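Local coordinates for protein glutamyl endopeptidase (Staphylococcus epidermidis, PDB 6PYM) that probably cleaves peptide bonds on the carbonyl side of glutamate, and also aspartate, as a secreted serine endopeptidase of the S1B family, at residues 86-96 with 201-210. The protein carries 1 engineered substitution. Residues are numbered along the deposited sequence; the frame is centred on the assembly and turned at random.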
ATOM      1  N   ILE A  86       6.509   8.546   9.734  1.00 11.36           N
ATOM      2  CA  ILE A  86       7.549   7.752  10.379  1.00 11.87           C
ATOM      3  C   ILE A  86       8.294   6.972   9.301  1.00 11.38           C
ATOM      4  O   ILE A  86       7.866   5.870   8.930  1.00 11.14           O
ATOM      5  CB  ILE A  86       6.953   6.798  11.425  1.00 15.21           C
ATOM      6  CG1 ILE A  86       6.028   7.539  12.394  1.00 17.96           C
ATOM      7  CG2 ILE A  86       8.061   6.110  12.191  1.00 24.06           C
ATOM      8  CD1 ILE A  86       5.170   6.616  13.233  1.00 21.68           C
ATOM      9  N   PRO A  87       9.389   7.498   8.759  1.00 12.66           N
ATOM     10  CA  PRO A  87      10.110   6.756   7.716  1.00 11.65           C
ATOM     11  C   PRO A  87      10.809   5.536   8.295  1.00 11.72           C
ATOM     12  O   PRO A  87      11.306   5.562   9.422  1.00 12.58           O
ATOM     13  CB  PRO A  87      11.132   7.776   7.199  1.00 13.68           C
ATOM     14  CG  PRO A  87      11.340   8.715   8.354  1.00 22.14           C
ATOM     15  CD  PRO A  87      10.007   8.806   9.049  1.00 12.72           C
ATOM     16  N   TYR A  88      10.849   4.459   7.518  1.00 10.67           N
ATOM     17  CA  TYR A  88      11.668   3.317   7.889  1.00 10.07           C
ATOM     18  C   TYR A  88      13.128   3.757   7.926  1.00 10.94           C
ATOM     19  O   TYR A  88      13.599   4.403   6.983  1.00 11.06           O
ATOM     20  CB  TYR A  88      11.484   2.227   6.838  1.00 11.86           C
ATOM     21  CG  TYR A  88      12.310   0.988   7.046  1.00 11.05           C
ATOM     22  CD1 TYR A  88      12.230   0.267   8.230  1.00 13.42           C
ATOM     23  CD2 TYR A  88      13.155   0.523   6.046  1.00 12.25           C
ATOM     24  CE1 TYR A  88      12.975  -0.884   8.420  1.00 14.97           C
ATOM     25  CE2 TYR A  88      13.901  -0.631   6.221  1.00 13.55           C
ATOM     26  CZ  TYR A  88      13.812  -1.323   7.419  1.00 14.18           C
ATOM     27  OH  TYR A  88      14.550  -2.476   7.615  1.00 17.27           O
ATOM     28  N   PRO A  89      13.877   3.446   8.990  1.00 11.01           N
ATOM     29  CA  PRO A  89      15.270   3.918   9.046  1.00 12.76           C
ATOM     30  C   PRO A  89      16.165   3.291   7.993  1.00 12.44           C
ATOM     31  O   PRO A  89      17.179   3.896   7.620  1.00 13.82           O
ATOM     32  CB  PRO A  89      15.719   3.553  10.470  1.00 15.85           C
ATOM     33  CG  PRO A  89      14.452   3.467  11.254  1.00 17.81           C
ATOM     34  CD  PRO A  89      13.424   2.922  10.291  1.00 13.10           C
ATOM     35  N   GLY A  90      15.835   2.107   7.505  1.00 11.85           N
ATOM     36  CA  GLY A  90      16.669   1.448   6.523  1.00 12.82           C
ATOM     37  C   GLY A  90      16.560   2.074   5.143  1.00 11.52           C
ATOM     38  O   GLY A  90      15.756   2.972   4.880  1.00 11.55           O
ATOM     39  N   ASN A  91      17.393   1.564   4.239  1.00 10.66           N
ATOM     40  CA  ASN A  91      17.527   2.136   2.900  1.00 10.91           C
ATOM     41  C   ASN A  91      16.518   1.527   1.926  1.00 11.03           C
ATOM     42  O   ASN A  91      16.876   0.981   0.885  1.00 12.60           O
ATOM     43  CB  ASN A  91      18.951   1.961   2.392  1.00 13.18           C
ATOM     44  CG  ASN A  91      19.940   2.783   3.173  1.00 13.68           C
ATOM     45  OD1 ASN A  91      20.050   3.993   2.971  1.00 16.05           O
ATOM     46  ND2 ASN A  91      20.660   2.139   4.076  1.00 14.20           N
ATOM     47  N   SER A  92      15.236   1.665   2.271  1.00 10.19           N
ATOM     48  CA  SER A  92      14.138   1.186   1.441  1.00 10.15           C
ATOM     49  C   SER A  92      13.006   2.203   1.466  1.00  9.39           C
ATOM     50  O   SER A  92      12.872   2.991   2.404  1.00  9.10           O
ATOM     51  CB  SER A  92      13.626  -0.179   1.907  1.00 13.15           C
ATOM     52  OG  SER A  92      14.636  -1.162   1.777  1.00 18.78           O
ATOM     53  N   ASP A  93      12.164   2.140   0.431  1.00  9.25           N
ATOM     54  CA  ASP A  93      11.125   3.138   0.168  1.00  8.25           C
ATOM     55  C   ASP A  93       9.850   2.825   0.960  1.00  7.70           C
ATOM     56  O   ASP A  93       8.779   2.562   0.399  1.00  8.27           O
ATOM     57  CB  ASP A  93      10.840   3.173  -1.332  1.00  8.87           C
ATOM     58  CG  ASP A  93      10.157   4.441  -1.786  1.00  8.32           C
ATOM     59  OD1 ASP A  93       9.865   5.315  -0.952  1.00  8.57           O
ATOM     60  OD2 ASP A  93       9.906   4.537  -3.012  1.00  9.40           O
ATOM     61  N   LEU A  94       9.957   2.879   2.291  1.00  7.55           N
ATOM     62  CA  LEU A  94       8.861   2.501   3.181  1.00  8.18           C
ATOM     63  C   LEU A  94       8.674   3.561   4.252  1.00  7.93           C
ATOM     64  O   LEU A  94       9.645   3.989   4.887  1.00  8.88           O
ATOM     65  CB  LEU A  94       9.166   1.172   3.867  1.00  9.30           C
ATOM     66  CG  LEU A  94       8.119   0.681   4.873  1.00  8.67           C
ATOM     67  CD1 LEU A  94       6.775   0.391   4.192  1.00 10.14           C
ATOM     68  CD2 LEU A  94       8.645  -0.541   5.617  1.00 10.79           C
ATOM     69  N   ALA A  95       7.428   3.952   4.487  1.00  8.23           N
ATOM     70  CA  ALA A  95       7.101   4.843   5.586  1.00  9.01           C
ATOM     71  C   ALA A  95       5.767   4.442   6.190  1.00  8.44           C
ATOM     72  O   ALA A  95       4.868   3.951   5.495  1.00  9.26           O
ATOM     73  CB  ALA A  95       7.014   6.301   5.122  1.00  9.60           C
ATOM     74  N   ILE A  96       5.648   4.649   7.498  1.00  8.19           N
ATOM     75  CA  ILE A  96       4.357   4.635   8.171  1.00  8.93           C
ATOM     76  C   ILE A  96       3.813   6.048   8.118  1.00  9.24           C
ATOM     77  O   ILE A  96       4.543   7.013   8.385  1.00 10.24           O
ATOM     78  CB  ILE A  96       4.503   4.185   9.635  1.00  9.98           C
ATOM     79  CG1 ILE A  96       5.077   2.768   9.726  1.00 10.28           C
ATOM     80  CG2 ILE A  96       3.164   4.307  10.364  1.00 11.06           C
ATOM     81  CD1 ILE A  96       5.524   2.375  11.135  1.00 12.13           C
ATOM     82  N   PHE A 201      13.594  -7.488   9.788  1.00 14.02           N
ATOM     83  CA  PHE A 201      13.923  -6.144  10.250  1.00 14.56           C
ATOM     84  C   PHE A 201      12.766  -5.177  10.028  1.00 12.26           C
ATOM     85  O   PHE A 201      12.501  -4.308  10.867  1.00 12.50           O
ATOM     86  CB  PHE A 201      15.192  -5.650   9.562  1.00 17.50           C
ATOM     87  CG  PHE A 201      16.400  -6.484   9.871  1.00 23.10           C
ATOM     88  CD1 PHE A 201      17.046  -6.360  11.089  1.00 24.60           C
ATOM     89  CD2 PHE A 201      16.880  -7.407   8.955  1.00 25.22           C
ATOM     90  CE1 PHE A 201      18.160  -7.132  11.383  1.00 26.26           C
ATOM     91  CE2 PHE A 201      17.993  -8.182   9.243  1.00 27.13           C
ATOM     92  CZ  PHE A 201      18.631  -8.043  10.459  1.00 27.48           C
ATOM     93  N   VAL A 202      12.061  -5.309   8.904  1.00 11.44           N
ATOM     94  CA  VAL A 202      10.891  -4.470   8.694  1.00 10.22           C
ATOM     95  C   VAL A 202       9.810  -4.809   9.709  1.00  9.65           C
ATOM     96  O   VAL A 202       9.136  -3.922  10.240  1.00 10.47           O
ATOM     97  CB  VAL A 202      10.399  -4.582   7.240  1.00 10.22           C
ATOM     98  CG1 VAL A 202       9.113  -3.785   7.063  1.00 11.76           C
ATOM     99  CG2 VAL A 202      11.486  -4.089   6.277  1.00 12.65           C
ATOM    100  N   GLN A 203       9.640  -6.097  10.003  1.00 10.09           N
ATOM    101  CA  GLN A 203       8.640  -6.505  10.984  1.00 11.20           C
ATOM    102  C   GLN A 203       8.930  -5.917  12.358  1.00 10.47           C
ATOM    103  O   GLN A 203       8.003  -5.547  13.085  1.00 11.45           O
ATOM    104  CB  GLN A 203       8.547  -8.027  11.032  1.00 11.50           C
ATOM    105  CG  GLN A 203       7.941  -8.598   9.764  1.00 11.09           C
ATOM    106  CD  GLN A 203       8.060 -10.099   9.673  1.00 13.12           C
ATOM    107  OE1 GLN A 203       7.816 -10.808  10.653  1.00 15.24           O
ATOM    108  NE2 GLN A 203       8.453 -10.601   8.511  1.00 13.66           N
ATOM    109  N   GLN A 204      10.212  -5.816  12.731  1.00 11.45           N
ATOM    110  CA  GLN A 204      10.561  -5.183  14.000  1.00 12.08           C
ATOM    111  C   GLN A 204      10.171  -3.712  14.003  1.00 11.85           C
ATOM    112  O   GLN A 204       9.599  -3.217  14.978  1.00 11.77           O
ATOM    113  CB  GLN A 204      12.057  -5.339  14.264  1.00 14.12           C
ATOM    114  CG  GLN A 204      12.472  -6.772  14.518  1.00 16.32           C
ATOM    115  CD  GLN A 204      13.971  -6.933  14.658  1.00 18.73           C
ATOM    116  OE1 GLN A 204      14.739  -6.029  14.334  1.00 21.88           O
ATOM    117  NE2 GLN A 204      14.394  -8.087  15.161  1.00 24.58           N
ATOM    118  N   PHE A 205      10.462  -3.007  12.911  1.00 10.99           N
ATOM    119  CA  PHE A 205      10.046  -1.616  12.770  1.00 11.61           C
ATOM    120  C   PHE A 205       8.535  -1.472  12.918  1.00 11.10           C
ATOM    121  O   PHE A 205       8.054  -0.548  13.581  1.00 11.06           O
ATOM    122  CB  PHE A 205      10.537  -1.103  11.410  1.00 11.43           C
ATOM    123  CG  PHE A 205       9.915   0.196  10.946  1.00 12.81           C
ATOM    124  CD1 PHE A 205      10.249   1.403  11.538  1.00 13.50           C
ATOM    125  CD2 PHE A 205       9.048   0.210   9.859  1.00 12.33           C
ATOM    126  CE1 PHE A 205       9.701   2.591  11.085  1.00 14.14           C
ATOM    127  CE2 PHE A 205       8.505   1.391   9.404  1.00 14.64           C
ATOM    128  CZ  PHE A 205       8.828   2.581  10.020  1.00 13.46           C
ATOM    129  N   LEU A 206       7.771  -2.388  12.323  1.00  9.77           N
ATOM    130  CA  LEU A 206       6.316  -2.323  12.449  1.00  9.62           C
ATOM    131  C   LEU A 206       5.878  -2.515  13.896  1.00  9.61           C
ATOM    132  O   LEU A 206       5.068  -1.741  14.417  1.00 10.17           O
ATOM    133  CB  LEU A 206       5.661  -3.362  11.546  1.00 10.80           C
ATOM    134  CG  LEU A 206       5.879  -3.180  10.046  1.00 10.62           C
ATOM    135  CD1 LEU A 206       5.177  -4.309   9.300  1.00 12.36           C
ATOM    136  CD2 LEU A 206       5.400  -1.804   9.567  1.00 12.28           C
ATOM    137  N   ARG A 207       6.395  -3.556  14.560  1.00  9.86           N
ATOM    138  CA  ARG A 207       5.992  -3.827  15.941  1.00  9.99           C
ATOM    139  C   ARG A 207       6.322  -2.664  16.862  1.00 11.52           C
ATOM    140  O   ARG A 207       5.569  -2.376  17.802  1.00 12.38           O
ATOM    141  CB  ARG A 207       6.672  -5.092  16.462  1.00 11.18           C
ATOM    142  CG  ARG A 207       6.102  -6.366  15.910  1.00 11.52           C
ATOM    143  CD  ARG A 207       6.690  -7.583  16.598  1.00 14.08           C
ATOM    144  NE  ARG A 207       6.048  -8.787  16.084  1.00 13.57           N
ATOM    145  CZ  ARG A 207       6.602  -9.642  15.230  1.00 14.22           C
ATOM    146  NH1 ARG A 207       7.838  -9.455  14.811  1.00 16.14           N
ATOM    147  NH2 ARG A 207       5.916 -10.696  14.813  1.00 15.75           N
ATOM    148  N   ASN A 208       7.447  -1.994  16.623  1.00 10.37           N
ATOM    149  CA  ASN A 208       7.894  -0.934  17.516  1.00 11.76           C
ATOM    150  C   ASN A 208       7.182   0.387  17.296  1.00 12.17           C
ATOM    151  O   ASN A 208       7.353   1.306  18.105  1.00 14.86           O
ATOM    152  CB  ASN A 208       9.406  -0.790  17.426  1.00 13.84           C
ATOM    153  CG  ASN A 208      10.110  -1.969  18.049  1.00 14.14           C
ATOM    154  OD1 ASN A 208       9.685  -2.461  19.091  1.00 17.11           O
ATOM    155  ND2 ASN A 208      11.151  -2.455  17.400  1.00 17.17           N
ATOM    156  N   ASN A 209       6.377   0.503  16.245  1.00 10.88           N
ATOM    157  CA  ASN A 209       5.623   1.716  15.978  1.00 10.79           C
ATOM    158  C   ASN A 209       4.126   1.503  15.903  1.00 11.34           C
ATOM    159  O   ASN A 209       3.377   2.481  16.010  1.00 13.25           O
ATOM    160  CB  ASN A 209       6.084   2.355  14.664  1.00 13.08           C
ATOM    161  CG  ASN A 209       7.441   2.963  14.784  1.00 14.69           C
ATOM    162  OD1 ASN A 209       7.568   4.101  15.234  1.00 17.32           O
ATOM    163  ND2 ASN A 209       8.468   2.215  14.416  1.00 15.19           N
ATOM    164  N   ILE A 210       3.672   0.266  15.741  1.00 10.47           N
ATOM    165  CA  ILE A 210       2.270  -0.050  15.498  1.00 10.07           C
ATOM    166  C   ILE A 210       1.952  -1.223  16.414  1.00  9.28           C
ATOM    167  O   ILE A 210       2.088  -2.386  16.009  1.00 10.11           O
ATOM    168  CB  ILE A 210       2.039  -0.410  14.022  1.00  9.70           C
ATOM    169  CG1 ILE A 210       2.626   0.661  13.100  1.00 11.29           C
ATOM    170  CG2 ILE A 210       0.555  -0.594  13.743  1.00 11.80           C
ATOM    171  CD1 ILE A 210       2.550   0.315  11.629  1.00 12.73           C
TER
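Phe205, from the C-terminal helix, packs its ring against one side of the hairpin 86-96, where Tyr88 meets it edge to face. With CG anti to the backbone N (chi1 166°), the phenylalanine ring is directed to the side of the hairpin, where Tyr88, Pro89 and Ile96 meet it. The Tyr88 edge points at one of its faces, CD1 lying 3.6 Å from Phe205 CG with the ring planes at 67°. The same tyrosine adds a CH-pi contact, its CA standing 4.0 Å from the centroid of the Phe205 ring. Carbonyl O of Ile86 lies in the plane of the Phe205 ring at its edge, 3.6 Å from CZ, while Pro89 CD and Ile96 CD1 close in obliquely.

Ile96 comes from the opposite direction to Phe205. Its CG1 lies beside the backbone N, and the terminal CD1 fits between Phe205 CZ at 3.5 Å, Asn209 CB and Ile210 CD1. The Asn209 and Ile86 side chains run past each other in opposite directions; Asn209 ND2 makes a nearly straight bond (173°) back to the Phe205 carbonyl O, which fixes the amide with OD1 3.7 Å from Ile86 CG2. One turn before Phe205, Val202 divides its branches: CG1 packs on Leu94 CD2 at 3.6 Å and CG2 on the phenol end of Tyr88, whose hydroxyl is hydrogen-bonded to Glu156.

The contact thus seats the C-terminal helix, which follows the second-barrel strand 192-197, against the first barrel, an interdomain packing characteristic of chymotrypsin-like proteases. The hairpin carries Asp93, predicted to belong to the charge relay and hydrogen-bonded to His51.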